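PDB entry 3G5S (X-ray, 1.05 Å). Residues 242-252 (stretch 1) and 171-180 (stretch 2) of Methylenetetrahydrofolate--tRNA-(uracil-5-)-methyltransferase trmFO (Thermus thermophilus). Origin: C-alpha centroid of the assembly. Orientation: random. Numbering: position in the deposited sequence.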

# COMPACT_ATOMS: atom_id res chain seq x y z
N MSE A 242 1.42 14.88 -20.90
CA MSE A 242 2.31 16.04 -20.90
C MSE A 242 1.73 17.21 -21.69
O MSE A 242 2.41 18.21 -21.91
CB MSE A 242 3.70 15.64 -21.40
CG MSE A 242 4.35 14.55 -20.54
SE MSE A 242 6.16 14.09 -21.04
CE MSE A 242 7.04 15.72 -20.46
N LYS A 243 0.46 17.11 -22.08
CA LYS A 243 -0.16 18.20 -22.84
C LYS A 243 -0.25 19.50 -22.04
O LYS A 243 -0.51 19.47 -20.84
CB LYS A 243 -1.55 17.77 -23.32
CG LYS A 243 -2.58 17.64 -22.22
CD LYS A 243 -3.85 16.99 -22.77
CE LYS A 243 -4.89 16.81 -21.69
NZ LYS A 243 -6.11 16.15 -22.22
N PRO A 244 -0.04 20.64 -22.70
CA PRO A 244 -0.06 21.94 -22.01
C PRO A 244 -1.39 22.67 -22.16
O PRO A 244 -1.49 23.85 -21.80
CB PRO A 244 1.03 22.70 -22.75
CG PRO A 244 0.87 22.24 -24.17
CD PRO A 244 0.50 20.77 -24.07
N VAL A 245 -2.40 21.97 -22.68
CA VAL A 245 -3.70 22.56 -23.00
C VAL A 245 -4.30 23.35 -21.83
O VAL A 245 -4.45 22.81 -20.73
CB VAL A 245 -4.71 21.48 -23.44
CG1 VAL A 245 -6.03 22.12 -23.79
CG2 VAL A 245 -4.15 20.70 -24.61
N GLY A 246 -4.62 24.61 -22.08
CA GLY A 246 -5.28 25.44 -21.07
C GLY A 246 -4.37 26.00 -19.99
O GLY A 246 -4.85 26.59 -19.02
N LEU A 247 -3.06 25.82 -20.14
CA LEU A 247 -2.10 26.33 -19.17
C LEU A 247 -1.29 27.49 -19.73
O LEU A 247 -0.98 27.52 -20.92
CB LEU A 247 -1.15 25.21 -18.73
CG LEU A 247 -1.79 23.99 -18.07
CD1 LEU A 247 -0.79 22.86 -17.93
CD2 LEU A 247 -2.39 24.36 -16.72
N VAL A 248 -0.98 28.45 -18.87
CA VAL A 248 -0.14 29.57 -19.23
C VAL A 248 1.01 29.63 -18.24
O VAL A 248 0.80 29.76 -17.04
CB VAL A 248 -0.92 30.91 -19.23
CG1 VAL A 248 0.01 32.07 -19.58
CG2 VAL A 248 -2.09 30.84 -20.20
N ASP A 249 2.23 29.52 -18.76
CA ASP A 249 3.42 29.58 -17.93
C ASP A 249 3.64 31.04 -17.55
O ASP A 249 3.86 31.88 -18.42
CB ASP A 249 4.61 29.05 -18.74
CG ASP A 249 5.90 28.99 -17.94
OD1 ASP A 249 5.97 29.56 -16.84
OD2 ASP A 249 6.86 28.36 -18.44
N PRO A 250 3.60 31.37 -16.24
CA PRO A 250 3.75 32.78 -15.85
C PRO A 250 5.08 33.37 -16.29
O PRO A 250 5.19 34.58 -16.43
CB PRO A 250 3.69 32.73 -14.32
CG PRO A 250 2.96 31.47 -14.00
CD PRO A 250 3.36 30.50 -15.07
N ARG A 251 6.08 32.52 -16.50
CA ARG A 251 7.39 33.03 -16.88
C ARG A 251 7.43 33.50 -18.33
O ARG A 251 8.14 34.43 -18.66
CB ARG A 251 8.46 32.00 -16.56
CG ARG A 251 8.54 31.71 -15.07
CD ARG A 251 9.89 31.15 -14.65
NE ARG A 251 9.94 30.97 -13.20
CZ ARG A 251 10.37 31.90 -12.35
NH1 ARG A 251 10.80 33.07 -12.80
NH2 ARG A 251 10.38 31.65 -11.05
N THR A 252 6.64 32.88 -19.20
CA THR A 252 6.67 33.25 -20.61
C THR A 252 5.40 33.98 -21.04
O THR A 252 5.38 34.63 -22.09
CB THR A 252 6.81 32.01 -21.48
OG1 THR A 252 5.63 31.22 -21.34
CG2 THR A 252 8.00 31.18 -21.04
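Stretch 2 171-180: LTKCFRAGRY

F175, whose CA-to-CB bond points toward stretch 1 from the short strand 175-176 (chi1 62°, p), places its ring at the apolar centre of the contact. One face of the ring is covered by a run of irregular backbone, extended at V248 and D249 and turning at P250: P250 CD lies 3.8 Å and D249 CA 4.2 Å from the centroid of the F175 ring, both as CH-pi contacts, and V248 O approaches F175 CE2 at 3.5 Å over the same face. L247 CB sits at the ring edge, 4.2 Å from F175 CZ, and L247 extends the apolar patch through CD2, 4.2 Å from A177 CB.

Stretch 2 runs antiparallel to stretch 1, so that F175 lies by D249 and R179 by G246, where the CA atoms of R179 and G246 are 4.4 Å apart. No strand pairing spans this interface. Stretch 1 instead bends through a type II turn from P244 to L247, held by L247 N to P244 O at 3.0 Å. G246 has a positive phi of 78° in this turn, and its CA packs over the Y180 ring, 3.8 Å from the centroid. A CB here would be tight, 3.0 Å from both R179 CB and Y180 CD2. G246 O accepts a hydrogen bond from Y180 N at 2.8 Å, and water 1 bridges G246 O and G178 O.

Alongside the turn, the side chain of R179 reaches back toward the start of stretch 1. R179 NH1 donates to V245 O at 3.0 Å and to K243 O at 3.1 Å, so one nitrogen ties together two carbonyls flanking P244, while K243 CE lies over a face of the guanidinium. Water 2 accepts from R179 NH2 at 2.7 Å. At the other end the contact thins to a weak hydrogen bond from R251 NH2 to T172 O, 3.3 Å long.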

# COMPACT_ATOMS: atom_id res chain seq x y z
N LEU A 171 10.06 24.62 -6.18
CA LEU A 171 8.86 25.33 -6.61
C LEU A 171 9.16 26.49 -7.57
O LEU A 171 8.25 27.00 -8.23
CB LEU A 171 8.06 25.82 -5.40
CG LEU A 171 7.54 24.72 -4.48
CD1 LEU A 171 6.97 25.31 -3.21
CD2 LEU A 171 6.50 23.86 -5.19
N THR A 172 10.42 26.90 -7.66
CA THR A 172 10.76 27.99 -8.57
C THR A 172 10.67 27.54 -10.03
O THR A 172 10.76 28.36 -10.94
CB THR A 172 12.17 28.56 -8.31
OG1 THR A 172 13.16 27.61 -8.71
CG2 THR A 172 12.36 28.92 -6.84
N LYS A 173 10.49 26.24 -10.25
CA LYS A 173 10.41 25.71 -11.61
C LYS A 173 9.02 25.16 -11.92
O LYS A 173 8.83 24.45 -12.92
CB LYS A 173 11.48 24.64 -11.82
CG LYS A 173 12.89 25.20 -11.79
CD LYS A 173 13.95 24.12 -11.91
CE LYS A 173 15.35 24.71 -11.78
NZ LYS A 173 15.63 25.73 -12.84
N CYS A 174 8.05 25.49 -11.07
CA CYS A 174 6.68 25.07 -11.28
C CYS A 174 5.70 26.22 -11.15
O CYS A 174 6.04 27.28 -10.63
CB CYS A 174 6.26 24.01 -10.26
SG CYS A 174 7.48 22.80 -9.80
N PHE A 175 4.47 26.00 -11.60
CA PHE A 175 3.39 26.94 -11.33
C PHE A 175 2.10 26.19 -10.99
O PHE A 175 1.82 25.14 -11.57
CB PHE A 175 3.20 27.94 -12.48
CG PHE A 175 2.81 27.31 -13.80
CD1 PHE A 175 3.78 26.85 -14.68
CD2 PHE A 175 1.48 27.24 -14.18
CE1 PHE A 175 3.42 26.30 -15.91
CE2 PHE A 175 1.12 26.69 -15.40
CZ PHE A 175 2.09 26.22 -16.26
N ARG A 176 1.36 26.71 -10.02
CA ARG A 176 0.08 26.13 -9.63
C ARG A 176 -1.01 26.64 -10.56
O ARG A 176 -1.20 27.85 -10.70
CB ARG A 176 -0.30 26.52 -8.19
CG ARG A 176 0.42 25.76 -7.06
CD ARG A 176 -0.08 24.32 -6.87
NE ARG A 176 -1.34 24.19 -6.15
CZ ARG A 176 -1.45 23.96 -4.84
NH1 ARG A 176 -0.37 23.85 -4.09
NH2 ARG A 176 -2.65 23.85 -4.29
N ALA A 177 -1.73 25.72 -11.18
CA ALA A 177 -2.83 26.09 -12.05
C ALA A 177 -3.64 24.88 -12.43
O ALA A 177 -3.12 23.76 -12.52
CB ALA A 177 -2.32 26.79 -13.30
N GLY A 178 -4.93 25.11 -12.62
CA GLY A 178 -5.78 24.15 -13.28
C GLY A 178 -5.89 24.66 -14.69
O GLY A 178 -5.67 25.84 -14.95
N ARG A 179 -6.21 23.77 -15.62
CA ARG A 179 -6.39 24.18 -17.00
C ARG A 179 -7.56 25.17 -17.10
O ARG A 179 -8.55 25.04 -16.39
CB ARG A 179 -6.64 22.97 -17.89
CG ARG A 179 -5.57 21.90 -17.76
CD ARG A 179 -5.86 20.75 -18.69
NE ARG A 179 -5.05 19.57 -18.41
CZ ARG A 179 -3.80 19.40 -18.82
NH1 ARG A 179 -3.19 20.34 -19.53
NH2 ARG A 179 -3.15 18.28 -18.53
N TYR A 180 -7.42 26.15 -17.98
CA TYR A 180 -8.47 27.14 -18.21
C TYR A 180 -8.87 27.85 -16.92
O TYR A 180 -10.00 28.30 -16.77
CB TYR A 180 -9.69 26.48 -18.85
CG TYR A 180 -9.38 25.79 -20.16
CD1 TYR A 180 -9.06 26.53 -21.29
CD2 TYR A 180 -9.40 24.41 -20.26
CE1 TYR A 180 -8.78 25.91 -22.49
CE2 TYR A 180 -9.12 23.78 -21.46
CZ TYR A 180 -8.81 24.54 -22.57
OH TYR A 180 -8.53 23.92 -23.77
O HOH W 1 -4.85 27.92 -16.43
O HOH W 2 -0.55 17.74 -18.70